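Local atomic coordinates of carbohydrate kinase, pfkB family (Enterococcus faecalis, PDB entry 3KTN), a protein that probably phosphorylates a sugar acid such as 2-keto-3-deoxygluconate, as a kinase of the pfkB (ribokinase) family. Residues K162-F168 / Y193-G199; M183-Y187 / E206-F210; N272-A278 / A310-D316. All coordinates share one frame; numbering follows the deposited sequence.

In the fold
Interactions 1 and 2 form one continuous packed region, while interaction 3 lies on the opposite side of the chain's centre, at the magnesium site. Interaction 1 pairs two strands of the central sheet; interaction 2 holds the helix that connects them, 177-190, against the loop after helix 201-206. Their centres are about 15 Å apart, and they meet where Phe168 CD1 lies 3.2 Å from Tyr187 CE2, with the Phe166 and Tyr187 rings meeting edge-to-face and Phe168 also against Leu207 and Leu208. Interaction 3 has its centre about 23 Å and 28 Å from those of interactions 1 and 2, and its nearest atoms are about 9 Å and 14 Å away.

Interaction 1. Residues K162-F168 / Y193-G199; sequences KKVCFDF and YCDIVFG
Val164 and Asp195 open a parallel strand pair, 163-167 beside 196-198, that forms the two ends of a beta-alpha-beta unit in the central sheet of this ribokinase-like fold; helix 177-190 makes the connection. The side chain of Asp195 points across to the other strand. Its CB rests beside Val164 O and on Lys163 CD, and CG stays against that same methylene at 3.5 Å, the two side chains crossing at about a right angle. With chi1 at -63°, CG lies beside its own backbone N, and OD2 then takes the Val164 N-H at 2.9 Å through its anti lone pair, directed away from OD1. Val164 O answers by accepting twice, from Asp195 N at 2.8 Å and from Ile196 N at 3.0 Å, so side chain and backbone together clamp the start of the pair. Regular parallel bonding follows: Phe166 N to Ile196 O, Phe198 N to Phe166 O and Phe168 N to Phe198 O, the last almost straight at 176°. Cys165 SG packs on Ile196 CB and CD1 on the face that helix 278-291 covers. The opposite face carries Phe166 and Val197. There Cys194 SG sits 3.5 Å from Phe166 CB and makes an oblique sulfur-aromatic contact with the ring. Phe168 brings a ring edge: CE2 presses 3.3 Å from Val197 CG1, and Phe198 O lies in the ring plane beside CD2. A water donates to Phe168 O at 2.6 Å and, more weakly, to Phe198 O.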
loop_
_atom_site.group_PDB
_atom_site.type_symbol
_atom_site.label_atom_id
_atom_site.label_comp_id
_atom_site.label_asym_id
_atom_site.label_seq_id
_atom_site.Cartn_x
_atom_site.Cartn_y
_atom_site.Cartn_z
ATOM N N LYS A 162 29.522 6.815 37.298
ATOM C CA LYS A 162 28.326 6.354 36.601
ATOM C C LYS A 162 28.661 5.030 35.934
ATOM O O LYS A 162 29.770 4.850 35.429
ATOM C CB LYS A 162 27.896 7.365 35.533
ATOM C CG LYS A 162 27.561 8.746 36.072
ATOM C CD LYS A 162 26.439 8.683 37.092
ATOM C CE LYS A 162 26.104 10.063 37.626
ATOM N NZ LYS A 162 24.966 10.001 38.580
ATOM N N LYS A 163 27.709 4.104 35.933
ATOM C CA LYS A 163 27.931 2.805 35.311
ATOM C C LYS A 163 28.120 3.013 33.805
ATOM O O LYS A 163 27.401 3.799 33.184
ATOM C CB LYS A 163 26.738 1.888 35.581
ATOM C CG LYS A 163 27.058 0.411 35.462
ATOM C CD LYS A 163 28.074 -0.025 36.511
ATOM C CE LYS A 163 27.563 0.213 37.925
ATOM N NZ LYS A 163 28.535 -0.267 38.949
ATOM N N VAL A 164 29.094 2.319 33.227
ATOM C CA VAL A 164 29.390 2.452 31.806
ATOM C C VAL A 164 29.229 1.137 31.047
ATOM O O VAL A 164 29.783 0.108 31.442
ATOM C CB VAL A 164 30.828 2.983 31.600
ATOM C CG1 VAL A 164 31.114 3.176 30.121
ATOM C CG2 VAL A 164 31.006 4.296 32.350
ATOM N N CYS A 165 28.461 1.183 29.957
ATOM C CA CYS A 165 28.207 0.010 29.124
ATOM C C CYS A 165 28.788 0.257 27.743
ATOM O O CYS A 165 28.804 1.387 27.265
ATOM C CB CYS A 165 26.709 -0.246 29.020
ATOM S SG CYS A 165 25.901 -0.307 30.627
ATOM N N PHE A 166 29.250 -0.805 27.102
ATOM C CA PHE A 166 29.873 -0.689 25.794
ATOM C C PHE A 166 29.647 -1.942 24.964
ATOM O O PHE A 166 29.674 -3.056 25.489
ATOM C CB PHE A 166 31.376 -0.461 25.983
ATOM C CG PHE A 166 32.156 -0.426 24.703
ATOM C CD1 PHE A 166 32.057 0.657 23.841
ATOM C CD2 PHE A 166 33.012 -1.470 24.371
ATOM C CE1 PHE A 166 32.795 0.698 22.666
ATOM C CE2 PHE A 166 33.754 -1.440 23.196
ATOM C CZ PHE A 166 33.649 -0.353 22.343
ATOM N N ASP A 167 29.430 -1.757 23.665
ATOM C CA ASP A 167 29.219 -2.887 22.775
ATOM C C ASP A 167 30.272 -2.922 21.684
ATOM O O ASP A 167 30.584 -1.902 21.075
ATOM C CB ASP A 167 27.825 -2.815 22.131
ATOM C CG ASP A 167 27.690 -1.661 21.144
ATOM O OD1 ASP A 167 27.613 -1.919 19.925
ATOM O OD2 ASP A 167 27.672 -0.493 21.582
ATOM N N PHE A 168 30.833 -4.104 21.461
ATOM C CA PHE A 168 31.816 -4.292 20.408
ATOM C C PHE A 168 31.005 -4.212 19.115
ATOM O O PHE A 168 29.975 -4.877 18.986
ATOM C CB PHE A 168 32.454 -5.686 20.511
ATOM C CG PHE A 168 33.581 -5.784 21.507
ATOM C CD1 PHE A 168 34.904 -5.712 21.083
ATOM C CD2 PHE A 168 33.324 -5.970 22.861
ATOM C CE1 PHE A 168 35.959 -5.827 21.997
ATOM C CE2 PHE A 168 34.369 -6.086 23.782
ATOM C CZ PHE A 168 35.684 -6.015 23.350
ATOM N N TYR A 193 37.477 1.912 31.131
ATOM C CA TYR A 193 36.404 2.666 31.778
ATOM C C TYR A 193 35.044 1.970 31.811
ATOM O O TYR A 193 34.106 2.476 32.426
ATOM C CB TYR A 193 36.243 4.014 31.080
ATOM C CG TYR A 193 37.483 4.870 31.141
ATOM C CD1 TYR A 193 37.824 5.552 32.310
ATOM C CD2 TYR A 193 38.329 4.980 30.039
ATOM C CE1 TYR A 193 38.978 6.325 32.379
ATOM C CE2 TYR A 193 39.487 5.750 30.099
ATOM C CZ TYR A 193 39.804 6.418 31.271
ATOM O OH TYR A 193 40.945 7.181 31.339
ATOM N N CYS A 194 34.941 0.814 31.164
ATOM C CA CYS A 194 33.676 0.083 31.097
ATOM C C CYS A 194 33.404 -0.863 32.255
ATOM O O CYS A 194 34.324 -1.431 32.841
ATOM C CB CYS A 194 33.608 -0.707 29.789
ATOM S SG CYS A 194 33.924 0.290 28.329
ATOM N N ASP A 195 32.123 -1.029 32.568
ATOM C CA ASP A 195 31.676 -1.919 33.632
ATOM C C ASP A 195 30.957 -3.120 33.017
ATOM O O ASP A 195 31.145 -4.259 33.448
ATOM C CB ASP A 195 30.724 -1.181 34.576
ATOM C CG ASP A 195 31.393 -0.022 35.295
ATOM O OD1 ASP A 195 32.365 -0.270 36.044
ATOM O OD2 ASP A 195 30.952 1.135 35.113
ATOM N N ILE A 196 30.130 -2.856 32.008
ATOM C CA ILE A 196 29.375 -3.910 31.330
ATOM C C ILE A 196 29.727 -3.891 29.850
ATOM O O ILE A 196 29.591 -2.864 29.186
ATOM C CB ILE A 196 27.857 -3.700 31.499
ATOM C CG1 ILE A 196 27.513 -3.641 32.987
ATOM C CG2 ILE A 196 27.088 -4.833 30.822
ATOM C CD1 ILE A 196 26.055 -3.363 33.274
ATOM N N VAL A 197 30.183 -5.025 29.336
ATOM C CA VAL A 197 30.582 -5.104 27.938
ATOM C C VAL A 197 29.859 -6.197 27.156
ATOM O O VAL A 197 29.698 -7.320 27.638
ATOM C CB VAL A 197 32.104 -5.339 27.832
ATOM C CG1 VAL A 197 32.524 -5.415 26.379
ATOM C CG2 VAL A 197 32.853 -4.216 28.551
ATOM N N PHE A 198 29.431 -5.853 25.945
ATOM C CA PHE A 198 28.739 -6.789 25.064
ATOM C C PHE A 198 29.651 -7.149 23.903
ATOM O O PHE A 198 30.153 -6.276 23.198
ATOM C CB PHE A 198 27.441 -6.161 24.547
ATOM C CG PHE A 198 26.426 -5.913 25.625
ATOM C CD1 PHE A 198 25.720 -6.964 26.187
ATOM C CD2 PHE A 198 26.222 -4.633 26.120
ATOM C CE1 PHE A 198 24.822 -6.746 27.234
ATOM C CE2 PHE A 198 25.327 -4.404 27.166
ATOM C CZ PHE A 198 24.628 -5.463 27.726
ATOM N N GLY A 199 29.876 -8.445 23.717
ATOM C CA GLY A 199 30.740 -8.893 22.643
ATOM C C GLY A 199 30.857 -10.403 22.630
ATOM O O GLY A 199 30.253 -11.084 23.459
HETATM O O HOH W 1 28.526 -6.409 20.563
#

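Interaction 2. Residues M183-Y187 / E206-F210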
loop_
_atom_site.group_PDB
_atom_site.type_symbol
_atom_site.label_atom_id
_atom_site.label_comp_id
_atom_site.label_asym_id
_atom_site.label_seq_id
_atom_site.Cartn_x
_atom_site.Cartn_y
_atom_site.Cartn_z
HETATM N N MSE A 183 41.258 -0.240 15.168
HETATM C CA MSE A 183 40.130 -0.327 16.082
HETATM C C MSE A 183 40.530 -0.970 17.395
HETATM O O MSE A 183 39.970 -0.654 18.444
HETATM C CB MSE A 183 38.979 -1.095 15.437
HETATM C CG MSE A 183 38.309 -0.315 14.319
HETATM SE SE MSE A 183 38.055 1.553 14.811
HETATM C CE MSE A 183 36.892 1.302 16.334
ATOM N N ARG A 184 41.497 -1.878 17.328
ATOM C CA ARG A 184 42.006 -2.546 18.518
ATOM C C ARG A 184 42.451 -1.468 19.503
ATOM O O ARG A 184 42.050 -1.456 20.667
ATOM C CB ARG A 184 43.207 -3.423 18.152
ATOM C CG ARG A 184 44.104 -3.770 19.334
ATOM C CD ARG A 184 43.869 -5.181 19.822
ATOM N NE ARG A 184 44.717 -6.145 19.126
ATOM C CZ ARG A 184 45.988 -6.390 19.436
ATOM N NH1 ARG A 184 46.570 -5.741 20.438
ATOM N NH2 ARG A 184 46.675 -7.289 18.745
ATOM N N GLN A 185 43.279 -0.556 19.005
ATOM C CA GLN A 185 43.814 0.542 19.799
ATOM C C GLN A 185 42.727 1.391 20.445
ATOM O O GLN A 185 42.822 1.746 21.619
ATOM C CB GLN A 185 44.690 1.438 18.920
ATOM C CG GLN A 185 45.883 0.733 18.312
ATOM C CD GLN A 185 46.585 1.583 17.274
ATOM O OE1 GLN A 185 46.982 2.716 17.548
ATOM N NE2 GLN A 185 46.745 1.039 16.072
ATOM N N GLN A 186 41.696 1.720 19.673
ATOM C CA GLN A 186 40.613 2.549 20.187
ATOM C C GLN A 186 39.811 1.832 21.261
ATOM O O GLN A 186 39.410 2.439 22.247
ATOM C CB GLN A 186 39.708 2.987 19.038
ATOM C CG GLN A 186 40.495 3.436 17.815
ATOM C CD GLN A 186 41.618 4.408 18.159
ATOM O OE1 GLN A 186 42.614 4.494 17.443
ATOM N NE2 GLN A 186 41.452 5.150 19.248
ATOM N N TYR A 187 39.586 0.537 21.080
ATOM C CA TYR A 187 38.845 -0.235 22.069
ATOM C C TYR A 187 39.665 -0.355 23.355
ATOM O O TYR A 187 39.127 -0.251 24.464
ATOM C CB TYR A 187 38.517 -1.626 21.512
ATOM C CG TYR A 187 37.297 -1.663 20.605
ATOM C CD1 TYR A 187 37.121 -0.722 19.589
ATOM C CD2 TYR A 187 36.322 -2.646 20.761
ATOM C CE1 TYR A 187 36.001 -0.760 18.751
ATOM C CE2 TYR A 187 35.198 -2.693 19.928
ATOM C CZ TYR A 187 35.046 -1.749 18.928
ATOM O OH TYR A 187 33.940 -1.799 18.107
ATOM N N GLU A 206 40.090 -12.388 17.536
ATOM C CA GLU A 206 40.314 -11.734 16.252
ATOM C C GLU A 206 40.544 -10.232 16.267
ATOM O O GLU A 206 41.242 -9.709 15.399
ATOM C CB GLU A 206 39.155 -12.034 15.305
ATOM C CG GLU A 206 39.133 -13.455 14.792
ATOM C CD GLU A 206 37.973 -13.701 13.855
ATOM O OE1 GLU A 206 37.789 -12.888 12.921
ATOM O OE2 GLU A 206 37.254 -14.705 14.050
ATOM N N LEU A 207 39.958 -9.526 17.226
ATOM C CA LEU A 207 40.140 -8.081 17.271
ATOM C C LEU A 207 41.161 -7.637 18.309
ATOM O O LEU A 207 42.073 -6.870 18.003
ATOM C CB LEU A 207 38.807 -7.377 17.542
ATOM C CG LEU A 207 38.920 -5.856 17.692
ATOM C CD1 LEU A 207 39.469 -5.254 16.406
ATOM C CD2 LEU A 207 37.562 -5.262 18.028
ATOM N N LEU A 208 41.001 -8.122 19.535
ATOM C CA LEU A 208 41.895 -7.760 20.621
ATOM C C LEU A 208 43.153 -8.625 20.666
ATOM O O LEU A 208 43.946 -8.530 21.597
ATOM C CB LEU A 208 41.145 -7.839 21.952
ATOM C CG LEU A 208 39.924 -6.920 22.060
ATOM C CD1 LEU A 208 39.314 -7.052 23.437
ATOM C CD2 LEU A 208 40.327 -5.478 21.797
ATOM N N GLY A 209 43.318 -9.469 19.653
ATOM C CA GLY A 209 44.488 -10.325 19.567
ATOM C C GLY A 209 44.758 -11.280 20.716
ATOM O O GLY A 209 45.859 -11.816 20.814
ATOM N N PHE A 210 43.779 -11.502 21.585
ATOM C CA PHE A 210 43.973 -12.421 22.702
ATOM C C PHE A 210 44.319 -13.816 22.195
ATOM O O PHE A 210 43.933 -14.202 21.087
ATOM C CB PHE A 210 42.713 -12.495 23.564
ATOM C CG PHE A 210 42.644 -11.442 24.631
ATOM C CD1 PHE A 210 42.756 -11.791 25.972
ATOM C CD2 PHE A 210 42.465 -10.105 24.301
ATOM C CE1 PHE A 210 42.689 -10.821 26.970
ATOM C CE2 PHE A 210 42.397 -9.128 25.291
ATOM C CZ PHE A 210 42.509 -9.487 26.627
#
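Leu207 O is approached by four consecutive atoms of Arg184, from CB to NE. The polar contact among them is a weak hydrogen bond: Arg184 NE stands 3.0 Å from Leu207 O, but the N-H...O angle is only 124°. The oxygen nevertheless lies in the guanidinium plane, at its edge, while Leu208 O sits over one face, 3.5 Å above that plane. Bends at chi2 (103°) and chi3 (89°) fold the arginine along the backbone of 207-209, bringing CD within 3.3 Å of Leu208 CA and NH2 within 3.8 Å of Gly209 CA. Gly209 has positive phi, where the chain turns away past the guanidinium. The contact joins helix 177-190, the connection of a beta-alpha-beta crossover, to the loop that leads from helix 201-206 toward helix 218-233. Nearer the Tyr187 ring the packing is apolar. Leu207 CD2 makes a CH-pi contact over one face of that ring, 4.2 Å from its centroid and offset toward the rim, with the two side chains at about a right angle; the Tyr187 hydroxyl is engaged farther on with Asn169 N. The other methyl, Leu207 CD1, reaches CB of the selenomethionine Met183, and Leu208 CD2 touches Tyr187 CB at 4.3 Å.

Interaction 3. Residues N272-A278 / A310-D316; sequences NLDRIGA and AHTIQGD
Ala310 meets Ala278 methyl to methyl, CB to CB at 4.0 Å, and opens a type I turn that runs to Ile313. His311 then lays its ring against the other loop: Ala278 CB sits over one face, 3.2 Å from CE1, while Arg275 CB comes obliquely to CD2. ND1 and NE2 of the ring are tied to Gly307 O and to Arg243, which fixes its rotation. His311 O is gripped twice, by Leu273 N at 2.9 Å and Asp274 N at 3.1 Å, from opposite faces of the carbonyl plane. Leu273 CD2 leans on Thr312 O, which also accepts a hydrogen bond from Arg99 of a second subunit, and on Gln314 CG, the latter at 3.7 Å. Gly315 N donates to Asp274 OD2 at 2.8 Å, from well above the carboxylate plane (55° out of it). Asp274 CG is anti to its own N (chi1 -172°), which carries the carboxylate across to Gly315; OD1 meanwhile accepts from Ile276 N at 3.1 Å and closes an Asx turn. Asp316 ends the segment with OD1 tight against Ile276 CG2, at 3.0 Å. Arg14 bridges both acids, pairing with Asp274 OD2 and Asp316 OD2. Asp274 and Ile276 belong to the magnesium site, and Gly277-Ala278 begin the GAGD motif of pfkB kinases. In the fold, 272-278 leads from strand 262-269 into helix 278-291, the segment 310-316 follows helix 296-310, and strand 88-93 touches Ile276 and Asp316.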
loop_
_atom_site.group_PDB
_atom_site.type_symbol
_atom_site.label_atom_id
_atom_site.label_comp_id
_atom_site.label_asym_id
_atom_site.label_seq_id
_atom_site.Cartn_x
_atom_site.Cartn_y
_atom_site.Cartn_z
ATOM N N ASN A 272 14.073 -16.905 12.153
ATOM C CA ASN A 272 14.521 -15.636 11.607
ATOM C C ASN A 272 13.637 -14.927 10.586
ATOM O O ASN A 272 13.580 -15.318 9.424
ATOM C CB ASN A 272 15.918 -15.849 11.005
ATOM C CG ASN A 272 16.572 -14.556 10.543
ATOM O OD1 ASN A 272 15.934 -13.505 10.470
ATOM N ND2 ASN A 272 17.858 -14.634 10.215
ATOM N N LEU A 273 12.951 -13.876 11.020
ATOM C CA LEU A 273 12.148 -13.086 10.103
ATOM C C LEU A 273 13.009 -11.863 9.777
ATOM O O LEU A 273 13.077 -11.425 8.632
ATOM C CB LEU A 273 10.828 -12.647 10.751
ATOM C CG LEU A 273 9.934 -11.716 9.921
ATOM C CD1 LEU A 273 9.585 -12.375 8.573
ATOM C CD2 LEU A 273 8.669 -11.397 10.691
ATOM N N ASP A 274 13.689 -11.332 10.788
ATOM C CA ASP A 274 14.544 -10.151 10.611
ATOM C C ASP A 274 15.516 -10.109 11.792
ATOM O O ASP A 274 15.105 -9.843 12.922
ATOM C CB ASP A 274 13.675 -8.883 10.610
ATOM C CG ASP A 274 14.453 -7.622 10.238
ATOM O OD1 ASP A 274 15.680 -7.570 10.450
ATOM O OD2 ASP A 274 13.827 -6.661 9.743
ATOM N N ARG A 275 16.801 -10.351 11.539
ATOM C CA ARG A 275 17.777 -10.347 12.624
ATOM C C ARG A 275 18.517 -9.036 12.814
ATOM O O ARG A 275 19.277 -8.886 13.767
ATOM C CB ARG A 275 18.803 -11.458 12.415
ATOM C CG ARG A 275 19.442 -11.437 11.051
ATOM C CD ARG A 275 20.598 -12.413 10.977
ATOM N NE ARG A 275 21.745 -11.899 11.707
ATOM C CZ ARG A 275 22.910 -12.521 11.806
ATOM N NH1 ARG A 275 23.091 -13.697 11.219
ATOM N NH2 ARG A 275 23.896 -11.963 12.491
ATOM N N ILE A 276 18.307 -8.084 11.917
ATOM C CA ILE A 276 19.015 -6.816 12.032
ATOM C C ILE A 276 18.736 -6.128 13.363
ATOM O O ILE A 276 17.586 -5.863 13.704
ATOM C CB ILE A 276 18.646 -5.875 10.876
ATOM C CG1 ILE A 276 18.898 -6.590 9.550
ATOM C CG2 ILE A 276 19.493 -4.596 10.945
ATOM C CD1 ILE A 276 18.542 -5.781 8.354
ATOM N N GLY A 277 19.799 -5.860 14.118
ATOM C CA GLY A 277 19.653 -5.199 15.403
ATOM C C GLY A 277 19.225 -6.095 16.556
ATOM O O GLY A 277 19.162 -5.639 17.695
ATOM N N ALA A 278 18.936 -7.362 16.275
ATOM C CA ALA A 278 18.497 -8.285 17.320
ATOM C C ALA A 278 19.513 -8.392 18.446
ATOM O O ALA A 278 19.160 -8.728 19.578
ATOM C CB ALA A 278 18.224 -9.666 16.732
ATOM N N ALA A 310 13.133 -10.703 19.168
ATOM C CA ALA A 310 13.525 -9.637 18.254
ATOM C C ALA A 310 13.632 -10.140 16.820
ATOM O O ALA A 310 13.417 -9.373 15.875
ATOM C CB ALA A 310 14.849 -9.022 18.687
ATOM N N HIS A 311 13.967 -11.419 16.657
ATOM C CA HIS A 311 14.083 -12.005 15.320
ATOM C C HIS A 311 12.716 -12.207 14.660
ATOM O O HIS A 311 12.635 -12.396 13.450
ATOM C CB HIS A 311 14.809 -13.357 15.370
ATOM C CG HIS A 311 16.278 -13.254 15.650
ATOM N ND1 HIS A 311 16.781 -12.865 16.876
ATOM C CD2 HIS A 311 17.356 -13.506 14.868
ATOM C CE1 HIS A 311 18.100 -12.886 16.834
ATOM N NE2 HIS A 311 18.476 -13.271 15.627
ATOM N N THR A 312 11.647 -12.167 15.452
ATOM C CA THR A 312 10.303 -12.346 14.916
ATOM C C THR A 312 9.624 -10.998 14.674
ATOM O O THR A 312 8.482 -10.941 14.196
ATOM C CB THR A 312 9.414 -13.106 15.887
ATOM O OG1 THR A 312 9.049 -12.226 16.956
ATOM C CG2 THR A 312 10.147 -14.322 16.451
ATOM N N ILE A 313 10.321 -9.919 15.023
ATOM C CA ILE A 313 9.794 -8.566 14.863
ATOM C C ILE A 313 10.410 -7.907 13.643
ATOM O O ILE A 313 11.631 -7.845 13.516
ATOM C CB ILE A 313 10.082 -7.716 16.127
ATOM C CG1 ILE A 313 9.321 -8.319 17.325
ATOM C CG2 ILE A 313 9.692 -6.259 15.886
ATOM C CD1 ILE A 313 9.547 -7.604 18.662
ATOM N N GLN A 314 9.572 -7.437 12.723
ATOM C CA GLN A 314 10.098 -6.789 11.523
ATOM C C GLN A 314 10.799 -5.486 11.919
ATOM O O GLN A 314 10.275 -4.715 12.726
ATOM C CB GLN A 314 8.960 -6.513 10.533
ATOM C CG GLN A 314 8.305 -7.788 10.001
ATOM C CD GLN A 314 7.182 -7.505 9.024
ATOM O OE1 GLN A 314 7.412 -7.019 7.906
ATOM N NE2 GLN A 314 5.955 -7.792 9.441
ATOM N N GLY A 315 11.986 -5.246 11.366
ATOM C CA GLY A 315 12.709 -4.027 11.698
ATOM C C GLY A 315 13.683 -4.193 12.850
ATOM O O GLY A 315 13.620 -5.178 13.593
ATOM N N ASP A 316 14.577 -3.217 12.999
ATOM C CA ASP A 316 15.618 -3.214 14.039
ATOM C C ASP A 316 15.161 -3.028 15.481
ATOM O O ASP A 316 15.767 -3.575 16.406
ATOM C CB ASP A 316 16.640 -2.102 13.784
ATOM C CG ASP A 316 17.308 -2.206 12.436
ATOM O OD1 ASP A 316 18.551 -2.112 12.399
ATOM O OD2 ASP A 316 16.606 -2.364 11.417
#